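PDB 5N40: putative invasin from Yersinia pseudotuberculosis IP 31758, which probably acts as a surface adhesin, carrying a C-type lectin-like domain at the end of a rod of immunoglobulin-like domains for attachment to host cells. Local coordinates for residues Ala277-Pro282 / Tyr346-Ser351; Phe270-Ala275 / Val310-Thr315; Val101-Val106 / Ala203-Asp208; Ala138-Met143 / Thr175-Ala180; Ser159-Val164 / Asn192-Gln197. The protein carries 1 engineered substitution. All blocks are in the same frame, centred on the assembly; numbering follows the deposited sequence. Where two conformers were deposited one is given.

Contact 1: residues Ala277-Pro282 / Tyr346-Ser351; sequences AMCTVP and YNVSCS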
# COMPACT_ATOMS: atom_id res chain seq x y z
N ALA A 277 -26.51 37.95 6.50
CA ALA A 277 -27.79 37.26 6.40
C ALA A 277 -27.65 35.77 6.68
O ALA A 277 -28.63 35.14 7.10
CB ALA A 277 -28.40 37.47 5.01
N MET A 278 -26.47 35.20 6.48
CA MET A 278 -26.27 33.77 6.64
C MET A 278 -25.92 33.38 8.07
O MET A 278 -26.38 32.33 8.55
CB MET A 278 -25.15 33.29 5.70
CG MET A 278 -24.78 31.83 5.87
SD MET A 278 -23.56 31.31 4.67
CE MET A 278 -22.14 32.30 5.14
N CYS A 279 -25.12 34.18 8.76
CA CYS A 279 -24.65 33.80 10.09
C CYS A 279 -24.05 35.03 10.77
O CYS A 279 -23.96 36.11 10.19
CB CYS A 279 -23.63 32.67 10.00
SG CYS A 279 -22.11 33.11 9.14
N THR A 280 -23.63 34.84 12.02
CA THR A 280 -22.87 35.85 12.74
C THR A 280 -21.44 35.87 12.20
O THR A 280 -20.76 34.84 12.20
CB THR A 280 -22.87 35.56 14.24
OG1 THR A 280 -24.22 35.53 14.72
CG2 THR A 280 -22.09 36.62 15.00
N VAL A 281 -20.99 37.04 11.75
CA VAL A 281 -19.64 37.19 11.22
C VAL A 281 -18.73 37.61 12.37
O VAL A 281 -19.05 38.57 13.09
CB VAL A 281 -19.61 38.19 10.06
CG1 VAL A 281 -18.20 38.36 9.51
CG2 VAL A 281 -20.56 37.75 8.97
N PRO A 282 -17.59 36.95 12.59
CA PRO A 282 -16.73 37.35 13.70
C PRO A 282 -16.12 38.72 13.48
O PRO A 282 -16.02 39.23 12.35
CB PRO A 282 -15.65 36.25 13.74
CG PRO A 282 -15.64 35.69 12.35
CD PRO A 282 -17.06 35.77 11.88
N TYR A 346 -15.82 37.11 -0.88
CA TYR A 346 -14.79 36.72 0.05
C TYR A 346 -15.25 35.51 0.86
O TYR A 346 -16.42 35.10 0.81
CB TYR A 346 -14.44 37.88 1.00
CG TYR A 346 -14.02 39.16 0.31
CD1 TYR A 346 -13.44 39.14 -0.95
CD2 TYR A 346 -14.19 40.39 0.94
CE1 TYR A 346 -13.05 40.32 -1.57
CE2 TYR A 346 -13.80 41.56 0.33
CZ TYR A 346 -13.23 41.52 -0.92
OH TYR A 346 -12.85 42.70 -1.53
N ASN A 347 -14.32 34.94 1.61
CA ASN A 347 -14.64 33.82 2.48
C ASN A 347 -15.43 34.28 3.69
O ASN A 347 -15.29 35.40 4.17
CB ASN A 347 -13.36 33.13 2.95
CG ASN A 347 -12.74 32.24 1.88
OD1 ASN A 347 -13.38 31.34 1.36
ND2 ASN A 347 -11.47 32.51 1.57
N VAL A 348 -16.27 33.37 4.21
CA VAL A 348 -16.97 33.60 5.47
C VAL A 348 -16.75 32.41 6.38
O VAL A 348 -17.13 31.27 6.05
CB VAL A 348 -18.47 33.85 5.25
CG1 VAL A 348 -19.18 34.03 6.59
CG2 VAL A 348 -18.68 35.08 4.39
N SER A 349 -16.12 32.66 7.52
CA SER A 349 -16.09 31.74 8.65
C SER A 349 -17.11 32.24 9.67
O SER A 349 -16.95 33.33 10.24
CB SER A 349 -14.70 31.65 9.27
OG SER A 349 -14.72 30.87 10.45
N CYS A 350 -18.14 31.45 9.90
CA CYS A 350 -19.21 31.84 10.79
C CYS A 350 -18.77 31.70 12.25
O CYS A 350 -18.01 30.79 12.60
CB CYS A 350 -20.46 31.00 10.52
SG CYS A 350 -21.21 31.30 8.87
N SER A 351 -19.24 32.62 13.09
CA SER A 351 -19.02 32.54 14.53
C SER A 351 -20.15 31.74 15.15
O SER A 351 -21.33 32.04 14.92
CB SER A 351 -18.95 33.95 15.14
OG SER A 351 -18.61 33.90 16.51
O HOH W 1 -23.57 32.16 13.45
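The carbonyl oxygen of T280 receives the amide of S351 in a bond that is short and almost straight: S351 N lies 2.8 Å from T280 O, with 175° at the hydrogen, and the donor approaches nearly along the C=O axis. A water reinforces the pairing, accepting from T280 N and donating to S351 O, so the two residues are joined both directly and through solvent. One residue back on each side lies the covalent link, a disulfide of 2.0 Å between C279 SG and C350 SG. C279 is the first residue to leave the helix, and its SG sits between its own backbone N and carbonyl carbon (chi1 65°), turned toward C350; the S-S torsion of -80° is left-handed and close to a right angle. The sulfurs are also part of an apolar patch. M278 and V348 reach toward each other tip to tip, M278 CE stopping 3.7 Å from V348 CG1 and also touching the sulfur of C350, while V348 CG1 rests against C279 SG at 4.0 Å. At the other end P282 packs tightly, its CD only 2.9 Å from S349 O. The hydroxyl of S349 is engaged elsewhere, bonded to K245 O in strand 242-245. V348 also packs on A275 of helix 272-278 and on F270 just before it. The principle illustrated is that a crosslink, a backbone bond and a hydrophobic patch can together close a chain end: here the disulfide ties the C-terminal tail to the end of helix 272-278, an arrangement characteristic of the C-type lectin-like adhesion domains of the invasin family.

Contact 2: residues Phe270-Ala275 / Val310-Thr315; sequences FNQSQA and VYRSST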
# COMPACT_ATOMS: atom_id res chain seq x y z
N PHE A 270 -18.94 35.26 -0.66
CA PHE A 270 -20.04 36.12 -0.22
C PHE A 270 -19.60 37.57 -0.16
O PHE A 270 -18.44 37.88 0.13
CB PHE A 270 -20.53 35.71 1.18
CG PHE A 270 -20.90 34.26 1.29
CD1 PHE A 270 -19.93 33.30 1.53
CD2 PHE A 270 -22.22 33.86 1.17
CE1 PHE A 270 -20.27 31.97 1.63
CE2 PHE A 270 -22.57 32.53 1.28
CZ PHE A 270 -21.59 31.58 1.51
N ASN A 271 -20.54 38.47 -0.44
CA ASN A 271 -20.36 39.87 -0.09
C ASN A 271 -20.85 40.08 1.33
O ASN A 271 -21.32 39.16 1.99
CB ASN A 271 -21.06 40.80 -1.09
CG ASN A 271 -22.58 40.66 -1.07
OD1 ASN A 271 -23.16 40.08 -0.15
ND2 ASN A 271 -23.23 41.21 -2.09
N GLN A 272 -20.74 41.32 1.82
CA GLN A 272 -21.02 41.57 3.23
C GLN A 272 -22.48 41.28 3.58
O GLN A 272 -22.76 40.65 4.60
CB GLN A 272 -20.65 43.01 3.58
CG GLN A 272 -20.64 43.29 5.07
CD GLN A 272 -19.47 42.65 5.80
OE1 GLN A 272 -18.45 42.32 5.20
NE2 GLN A 272 -19.62 42.49 7.12
N SER A 273 -23.42 41.74 2.75
CA SER A 273 -24.83 41.55 3.09
C SER A 273 -25.21 40.08 3.08
O SER A 273 -25.99 39.63 3.93
CB SER A 273 -25.71 42.35 2.13
OG SER A 273 -25.52 41.93 0.79
N GLN A 274 -24.67 39.30 2.14
CA GLN A 274 -24.94 37.87 2.11
C GLN A 274 -24.40 37.19 3.36
O GLN A 274 -25.05 36.30 3.93
CB GLN A 274 -24.30 37.23 0.88
CG GLN A 274 -24.99 37.53 -0.43
CD GLN A 274 -24.20 36.95 -1.59
OE1 GLN A 274 -23.01 37.22 -1.73
NE2 GLN A 274 -24.86 36.13 -2.40
N ALA A 275 -23.20 37.57 3.80
CA ALA A 275 -22.59 36.95 4.96
C ALA A 275 -23.44 37.15 6.21
O ALA A 275 -23.78 36.20 6.91
CB ALA A 275 -21.19 37.50 5.17
N VAL A 310 -9.43 36.54 1.27
CA VAL A 310 -9.63 37.08 2.61
C VAL A 310 -10.94 36.57 3.20
O VAL A 310 -11.84 36.07 2.51
CB VAL A 310 -9.59 38.61 2.58
CG1 VAL A 310 -8.27 39.07 1.98
CG2 VAL A 310 -10.77 39.18 1.79
N TYR A 311 -11.05 36.71 4.53
CA TYR A 311 -12.23 36.35 5.30
C TYR A 311 -12.92 37.60 5.80
O TYR A 311 -12.27 38.55 6.25
CB TYR A 311 -11.83 35.45 6.49
CG TYR A 311 -11.54 34.02 6.08
CD1 TYR A 311 -10.47 33.71 5.26
CD2 TYR A 311 -12.34 32.98 6.53
CE1 TYR A 311 -10.22 32.40 4.87
CE2 TYR A 311 -12.09 31.66 6.16
CZ TYR A 311 -11.03 31.38 5.33
OH TYR A 311 -10.79 30.06 4.96
N ARG A 312 -14.25 37.62 5.71
CA ARG A 312 -15.01 38.81 6.10
C ARG A 312 -15.12 38.91 7.61
O ARG A 312 -15.18 37.90 8.33
CB ARG A 312 -16.41 38.79 5.47
CG ARG A 312 -16.40 38.96 3.96
CD ARG A 312 -17.78 39.33 3.41
NE ARG A 312 -17.68 39.83 2.04
CZ ARG A 312 -17.30 41.06 1.71
NH1 ARG A 312 -16.98 41.94 2.66
NH2 ARG A 312 -17.23 41.42 0.44
N SER A 313 -15.14 40.15 8.10
CA SER A 313 -15.38 40.43 9.51
C SER A 313 -16.59 41.34 9.64
O SER A 313 -17.08 41.92 8.66
CB SER A 313 -14.16 41.07 10.18
OG SER A 313 -14.24 42.49 10.14
N SER A 314 -17.06 41.48 10.88
CA SER A 314 -18.18 42.35 11.19
C SER A 314 -17.75 43.68 11.78
O SER A 314 -18.59 44.41 12.31
CB SER A 314 -19.13 41.63 12.15
OG SER A 314 -18.44 41.22 13.31
N THR A 315 -16.46 44.01 11.71
CA THR A 315 -15.94 45.27 12.24
C THR A 315 -15.98 46.33 11.14
O THR A 315 -15.33 46.17 10.10
CB THR A 315 -14.52 45.08 12.75
OG1 THR A 315 -14.48 44.00 13.69
CG2 THR A 315 -14.00 46.36 13.42
O HOH W 2 -15.62 42.08 5.45
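R312 delivers its NE to F270 O at 2.8 Å, and the bond is nearly straight (172° at the hydrogen). The acceptor lies in the guanidinium plane, whereas the donor stands above that of the F270 carbonyl. R312 is extended from CG to NE and then swings at chi4 (-79°), so that the backbone N of Q272 lies over the centre of one face of the guanidinium. Q272 N and R312 NE are both donors and make no bond; the amide of Q272 is paired with the backbone of D341. NH2 is satisfied outside the two segments by G344 O and G340 O, and NH1 makes a weak bond of 3.0 Å to Q272 OE1 besides a long, weak ion pair with D341. The positive charge is probably offset largely by carbonyl oxygens.

The bend of Q272 at chi2 (72°) brings CD toward R312, and the amide plane stands almost perpendicular to the guanidinium. OE1, besides the weak bond from NH1, has a water at 2.9 Å that may donate to it, while NE2 donates to S313 O at 3.0 Å. S313 OG accepts from T315 N, an ST turn where the chain turns a corner, and bonds to F323 O.

On the helix side, N271 OD1 takes two donors, Q274 N at 2.9 Å and the S273 hydroxyl, and Q274 OE1 accepts from N271 N. As a worked example of polar groups paired within a largely buried contact, it couples strand 311-313 to the start of helix 272-278, whose N-cap residue and Q274 form a capping box in the C-type lectin-like domain.

Contact 3: residues Val101-Val106 / Ala203-Asp208; sequences VIPAPV and AAESGD. Engineered in segment 203-208: A203 (natural residue Lys).
D208 OD2 is gripped by two donors arriving from opposite faces of its carboxylate: V106 N at 3.0 Å, from well above the plane, and S206 OG at 2.6 Å, on the anti side and somewhat out of the plane. CG of D208 is anti to its carbonyl carbon (chi1 -66°), on the side facing the backbone of V106. The other oxygen, OD1, forms a salt bridge with K132, so the negative charge is probably stabilised by the N-H, the hydroxyl and the lysine together. Beside this polar knot the packing is close. V106 CG2 meets A204 CB at 3.8 Å and lies beside the S206 hydroxyl, and P103 CB presses on S206 CA at 3.5 Å, tighter than usual for carbons.

The partner of the linker P103-P105 is a hairpin tip joining strands 197-204 and 209-217: a type I turn from A204 to G207 followed by a G1 bulge, with G207 N bonded to A204 O and A204 N to D208 O. G207 takes the positive phi that this bulge calls for. The principle at work is an interdomain joint, in which the connection leaving strand 90-102 of one immunoglobulin-like domain is held by a turn of the next just where strand 106-112 begins.

Toward solvent the fit is looser and water does the joining. One water donates to A104 O at 2.9 Å and accepts weakly from S206 N; another accepts from A104 N and donates to E205 OE2 at 3.0 Å. E205 lays its CG against the ring of P103, while its carboxylate is held by the T78 hydroxyl at OE1 and by the amide of K142 at OE2.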
# COMPACT_ATOMS: atom_id res chain seq x y z
N VAL A 101 10.80 -26.22 -8.58
CA VAL A 101 9.90 -26.05 -7.46
C VAL A 101 9.17 -24.74 -7.72
O VAL A 101 9.70 -23.65 -7.48
CB VAL A 101 10.64 -26.04 -6.12
CG1 VAL A 101 9.66 -26.10 -4.97
CG2 VAL A 101 11.63 -27.22 -6.06
N ILE A 102 7.95 -24.85 -8.24
CA ILE A 102 7.22 -23.70 -8.76
C ILE A 102 6.32 -23.14 -7.66
O ILE A 102 6.13 -23.79 -6.62
CB ILE A 102 6.41 -24.07 -10.01
CG1 ILE A 102 5.24 -25.01 -9.69
CG2 ILE A 102 7.34 -24.69 -11.06
CD1 ILE A 102 4.34 -25.30 -10.88
N PRO A 103 5.77 -21.95 -7.85
CA PRO A 103 4.93 -21.34 -6.82
C PRO A 103 3.70 -22.18 -6.49
O PRO A 103 3.12 -22.84 -7.35
CB PRO A 103 4.52 -20.00 -7.44
CG PRO A 103 5.61 -19.67 -8.37
CD PRO A 103 6.07 -21.00 -8.94
N ALA A 104 3.29 -22.09 -5.23
CA ALA A 104 2.10 -22.79 -4.78
C ALA A 104 0.87 -21.96 -5.11
O ALA A 104 0.82 -20.77 -4.75
CB ALA A 104 2.17 -23.05 -3.28
N PRO A 105 -0.13 -22.51 -5.79
CA PRO A 105 -1.39 -21.78 -5.95
C PRO A 105 -1.96 -21.44 -4.58
O PRO A 105 -2.05 -22.29 -3.69
CB PRO A 105 -2.28 -22.76 -6.71
CG PRO A 105 -1.30 -23.61 -7.49
CD PRO A 105 -0.11 -23.76 -6.59
N VAL A 106 -2.35 -20.17 -4.41
CA VAL A 106 -2.88 -19.69 -3.15
C VAL A 106 -4.10 -18.80 -3.38
O VAL A 106 -4.31 -18.26 -4.47
CB VAL A 106 -1.84 -18.91 -2.32
CG1 VAL A 106 -0.76 -19.85 -1.81
CG2 VAL A 106 -1.25 -17.77 -3.14
N ALA A 203 0.06 -9.36 -5.04
CA ALA A 203 0.28 -10.47 -5.96
C ALA A 203 1.29 -11.45 -5.37
O ALA A 203 2.42 -11.07 -5.04
CB ALA A 203 0.78 -9.97 -7.32
N ALA A 204 0.88 -12.71 -5.26
CA ALA A 204 1.81 -13.76 -4.88
C ALA A 204 2.61 -14.20 -6.11
O ALA A 204 2.24 -13.92 -7.25
CB ALA A 204 1.06 -14.95 -4.29
N GLU A 205 3.74 -14.87 -5.86
CA GLU A 205 4.59 -15.30 -6.97
C GLU A 205 3.86 -16.26 -7.90
O GLU A 205 4.26 -16.41 -9.06
CB GLU A 205 5.88 -15.94 -6.43
CG GLU A 205 5.69 -16.98 -5.35
CD GLU A 205 7.00 -17.54 -4.83
OE1 GLU A 205 7.97 -17.63 -5.62
OE2 GLU A 205 7.06 -17.87 -3.62
N SER A 206 2.77 -16.88 -7.44
CA SER A 206 1.98 -17.76 -8.30
C SER A 206 1.14 -17.00 -9.31
O SER A 206 0.61 -17.62 -10.24
CB SER A 206 1.05 -18.60 -7.45
OG SER A 206 0.20 -17.74 -6.71
N GLY A 207 0.99 -15.69 -9.15
CA GLY A 207 0.09 -14.90 -9.95
C GLY A 207 -1.28 -14.73 -9.35
O GLY A 207 -2.12 -14.00 -9.92
N ASP A 208 -1.56 -15.39 -8.23
CA ASP A 208 -2.78 -15.15 -7.48
C ASP A 208 -2.72 -13.77 -6.84
O ASP A 208 -1.67 -13.34 -6.36
CB ASP A 208 -2.95 -16.24 -6.43
CG ASP A 208 -3.18 -17.61 -7.05
OD1 ASP A 208 -4.22 -17.76 -7.72
OD2 ASP A 208 -2.30 -18.50 -6.92
O HOH W 3 2.74 -18.57 -4.61
O HOH W 4 4.88 -19.96 -3.46

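Contact 4: residues Ala138-Met143 / Thr175-Ala180; sequences APNVKM and TGMTDA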
# COMPACT_ATOMS: atom_id res chain seq x y z
N ALA A 138 -0.08 -20.68 4.01
CA ALA A 138 1.04 -20.89 3.09
C ALA A 138 2.21 -20.00 3.49
O ALA A 138 2.19 -18.79 3.22
CB ALA A 138 0.60 -20.61 1.65
N PRO A 139 3.23 -20.52 4.16
CA PRO A 139 4.37 -19.70 4.55
C PRO A 139 5.36 -19.53 3.41
O PRO A 139 5.43 -20.33 2.47
CB PRO A 139 4.99 -20.48 5.71
CG PRO A 139 4.66 -21.90 5.43
CD PRO A 139 3.33 -21.89 4.70
N ASN A 140 6.13 -18.44 3.50
CA ASN A 140 7.25 -18.17 2.61
C ASN A 140 6.81 -17.91 1.18
O ASN A 140 7.57 -18.13 0.23
CB ASN A 140 8.27 -19.31 2.67
CG ASN A 140 8.89 -19.47 4.05
OD1 ASN A 140 9.32 -18.49 4.67
ND2 ASN A 140 8.90 -20.69 4.56
N VAL A 141 5.61 -17.38 1.01
CA VAL A 141 5.09 -16.99 -0.30
C VAL A 141 5.56 -15.58 -0.62
O VAL A 141 5.26 -14.63 0.11
CB VAL A 141 3.56 -17.08 -0.34
CG1 VAL A 141 3.02 -16.50 -1.65
CG2 VAL A 141 3.09 -18.54 -0.17
N LYS A 142 6.29 -15.43 -1.73
CA LYS A 142 6.78 -14.13 -2.15
C LYS A 142 5.64 -13.23 -2.61
O LYS A 142 4.76 -13.66 -3.36
CB LYS A 142 7.80 -14.30 -3.27
CG LYS A 142 9.11 -14.96 -2.83
CD LYS A 142 10.09 -15.02 -4.00
CE LYS A 142 11.43 -15.60 -3.59
NZ LYS A 142 12.38 -15.71 -4.74
N MET A 143 5.68 -11.97 -2.18
CA MET A 143 4.59 -11.03 -2.39
C MET A 143 5.12 -9.73 -2.97
O MET A 143 6.22 -9.28 -2.63
CB MET A 143 3.87 -10.73 -1.07
CG MET A 143 2.40 -10.35 -1.22
SD MET A 143 1.35 -11.72 -1.77
CE MET A 143 1.60 -12.92 -0.47
N THR A 175 9.62 -5.93 -1.49
CA THR A 175 9.67 -7.38 -1.59
C THR A 175 9.51 -7.95 -0.19
O THR A 175 9.91 -7.33 0.79
CB THR A 175 10.98 -7.89 -2.22
OG1 THR A 175 12.10 -7.49 -1.42
CG2 THR A 175 11.14 -7.35 -3.62
N GLY A 176 8.92 -9.13 -0.11
CA GLY A 176 8.71 -9.76 1.19
C GLY A 176 7.99 -11.07 1.01
O GLY A 176 7.57 -11.43 -0.09
N MET A 177 7.85 -11.79 2.12
CA MET A 177 7.27 -13.13 2.14
C MET A 177 6.28 -13.26 3.28
O MET A 177 6.43 -12.62 4.32
CB MET A 177 8.32 -14.22 2.34
CG MET A 177 9.15 -14.57 1.15
SD MET A 177 10.32 -15.82 1.69
CE MET A 177 11.28 -16.02 0.19
N THR A 178 5.31 -14.16 3.11
CA THR A 178 4.45 -14.50 4.23
C THR A 178 5.24 -15.26 5.29
O THR A 178 6.25 -15.91 5.00
CB THR A 178 3.26 -15.34 3.78
OG1 THR A 178 3.74 -16.51 3.10
CG2 THR A 178 2.36 -14.55 2.85
N ASP A 179 4.79 -15.14 6.55
CA ASP A 179 5.48 -15.73 7.68
C ASP A 179 4.94 -17.13 7.97
O ASP A 179 4.21 -17.72 7.16
CB ASP A 179 5.38 -14.81 8.91
CG ASP A 179 3.96 -14.66 9.46
OD1 ASP A 179 3.05 -15.42 9.08
OD2 ASP A 179 3.75 -13.77 10.31
N ALA A 180 5.32 -17.70 9.12
CA ALA A 180 4.94 -19.07 9.44
C ALA A 180 3.43 -19.25 9.49
O ALA A 180 2.94 -20.36 9.30
CB ALA A 180 5.56 -19.49 10.78
O HOH W 5 9.03 -16.18 5.75
O HOH W 6 8.66 -10.31 -2.99
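T178 turns its hydroxyl into the bend at A138-V141, where OG1 donates to A138 O at 2.8 Å, in the carbonyl plane on a lone pair, and accepts from V141 N at 2.9 Å. The torsion that does this puts OG1 between its own N and carbonyl carbon (chi1 56°), leaving CG2 anti to the carbonyl carbon. T178 and V141 lie side by side and point the same way. CG2 instead meets M143, which crosses it obliquely; in one of its two conformers M143, bent at chi2 and chi3, brings CE to 3.8 Å from T178 CG2.

On the other face of the sheet, K142 and M177 lie alongside each other, both extended beyond CG, with K142 CE and M177 CE 3.8 Å apart. They form an antiparallel non-hydrogen-bonded pair. M177 SD also passes near N140 O. T178 N bonds to V141 O and M143 N to G176 O, while N140 N comes to T178 O from above the carbonyl plane. A water bridges N140 OD1 and T178 O, while N140 ND2 bonds to the T76 hydroxyl.

The example shows one threonine hydroxyl joining both ends of the bend that leads into a strand. Strand 176-177 lies at the margin of its sheet beside strand 142-151, whose next neighbour is 197-204; V127 and L108, from strands 123-131 and 106-112 of the other sheet, meet M143 in that same conformer, and A129 of 123-131 meets T178.

Contact 5: residues Ser159-Val164 / Asn192-Gln197; sequences SSSGVV and NGIGVQ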
# COMPACT_ATOMS: atom_id res chain seq x y z
N SER A 159 -4.22 11.29 -11.50
CA SER A 159 -2.88 10.91 -11.90
C SER A 159 -1.80 11.81 -11.32
O SER A 159 -0.62 11.63 -11.65
CB SER A 159 -2.78 10.91 -13.44
OG SER A 159 -2.90 12.22 -13.96
N SER A 160 -2.15 12.77 -10.46
CA SER A 160 -1.21 13.76 -9.96
C SER A 160 -0.97 13.66 -8.46
O SER A 160 -0.38 14.58 -7.88
CB SER A 160 -1.69 15.17 -10.33
OG SER A 160 -3.02 15.38 -9.91
N SER A 161 -1.39 12.58 -7.82
CA SER A 161 -1.11 12.35 -6.42
C SER A 161 0.24 11.65 -6.26
O SER A 161 0.78 11.05 -7.20
CB SER A 161 -2.21 11.52 -5.77
OG SER A 161 -2.12 11.60 -4.36
N GLY A 162 0.78 11.71 -5.05
CA GLY A 162 2.06 11.10 -4.76
C GLY A 162 2.00 9.58 -4.78
O GLY A 162 0.93 8.97 -4.79
N VAL A 163 3.18 8.97 -4.78
CA VAL A 163 3.29 7.51 -4.79
C VAL A 163 3.06 6.99 -3.37
O VAL A 163 3.72 7.43 -2.42
CB VAL A 163 4.66 7.07 -5.33
CG1 VAL A 163 4.79 5.54 -5.36
CG2 VAL A 163 4.90 7.65 -6.71
N VAL A 164 2.11 6.06 -3.23
CA VAL A 164 1.85 5.45 -1.93
C VAL A 164 3.08 4.67 -1.47
O VAL A 164 3.78 4.04 -2.26
CB VAL A 164 0.61 4.54 -2.00
CG1 VAL A 164 0.48 3.65 -0.76
CG2 VAL A 164 -0.65 5.39 -2.15
N ASN A 192 2.84 12.09 0.32
CA ASN A 192 2.68 13.03 -0.78
C ASN A 192 1.31 12.92 -1.43
O ASN A 192 1.13 13.33 -2.58
CB ASN A 192 3.78 12.80 -1.82
CG ASN A 192 5.17 12.99 -1.23
OD1 ASN A 192 5.52 14.08 -0.78
ND2 ASN A 192 5.97 11.93 -1.22
N GLY A 193 0.32 12.40 -0.71
CA GLY A 193 -1.02 12.29 -1.26
C GLY A 193 -1.73 13.62 -1.33
O GLY A 193 -1.41 14.58 -0.63
N ILE A 194 -2.73 13.69 -2.22
CA ILE A 194 -3.56 14.88 -2.34
C ILE A 194 -5.02 14.60 -1.99
O ILE A 194 -5.89 15.41 -2.28
CB ILE A 194 -3.42 15.52 -3.73
CG1 ILE A 194 -3.96 14.62 -4.85
CG2 ILE A 194 -1.95 15.88 -3.99
CD1 ILE A 194 -3.96 15.28 -6.22
N GLY A 195 -5.30 13.46 -1.34
CA GLY A 195 -6.64 13.14 -0.90
C GLY A 195 -7.34 12.12 -1.78
O GLY A 195 -8.44 12.37 -2.28
N VAL A 196 -6.72 10.96 -1.96
CA VAL A 196 -7.20 9.98 -2.92
C VAL A 196 -7.37 8.62 -2.27
O VAL A 196 -6.76 8.30 -1.24
CB VAL A 196 -6.25 9.88 -4.15
CG1 VAL A 196 -6.23 11.19 -4.90
CG2 VAL A 196 -4.84 9.51 -3.73
N GLN A 197 -8.22 7.81 -2.90
CA GLN A 197 -8.40 6.40 -2.58
C GLN A 197 -7.56 5.60 -3.57
O GLN A 197 -7.78 5.69 -4.78
CB GLN A 197 -9.87 6.01 -2.68
CG GLN A 197 -10.16 4.54 -2.47
CD GLN A 197 -11.53 4.15 -3.00
OE1 GLN A 197 -11.66 3.64 -4.12
NE2 GLN A 197 -12.55 4.35 -2.19
O HOH W 7 2.76 9.67 -1.06
O HOH W 8 5.98 9.60 -2.36
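S161 OG accepts the amide of I194, 3.1 Å from I194 N, with a bend of 146° at the hydrogen. The same oxygen lies against carbon on other sides: G193 CA at 3.4 Å and V196 CG2 at 3.5 Å. OG is anti to its own backbone N (chi1 -165°), which turns it into the curve of residues 193-196. I194 CG1 touches S161 CB at 3.7 Å, and its CD1 goes on to touch the hydroxyl of S160.

Next outward is the backbone. G162 N makes a weak bond to N192 O, and because G162 carries no side chain, its CA can come to 3.8 Å from N192 CB. Two waters extend the pairing: both donate to V163 O, one accepting from N192 N and the other from N192 ND2. G195 takes a positive phi between I194 and V196, the two residues that meet S161, and probably helps the loop curve around it.

As an example of two loops joined by a serine hydroxyl, a weak backbone bond and waters, the contact links the connection from strand 142-151 to 165-166 with that from 183-189 to 197-204. I194 and V196 pack on V158, V196 also on V150 of strand 142-151, and G195 bonds through its backbone to W230.

How the contacts relate
From the N terminus, the chain first enters contact 3 at 101-106, where one immunoglobulin-like domain passes to the next; its loop closes only at 203-208 and encloses contacts 4 and 5. Those two cross, their segments alternating, and tie edge strand and loops of the second immunoglobulin-like domain about 28 Å apart between centres. Contacts 3 and 4 touch where strands 197-204 and 142-151 run as neighbours in one sheet. In the lectin-like domain contact 2 opens at 270-275, then contact 1 at 277-282; contact 2 closes at 310-315 and contact 1 at 346-351, so they cross. They share helix 272-278 and touch, binding tail, helix and strand 311-313 together.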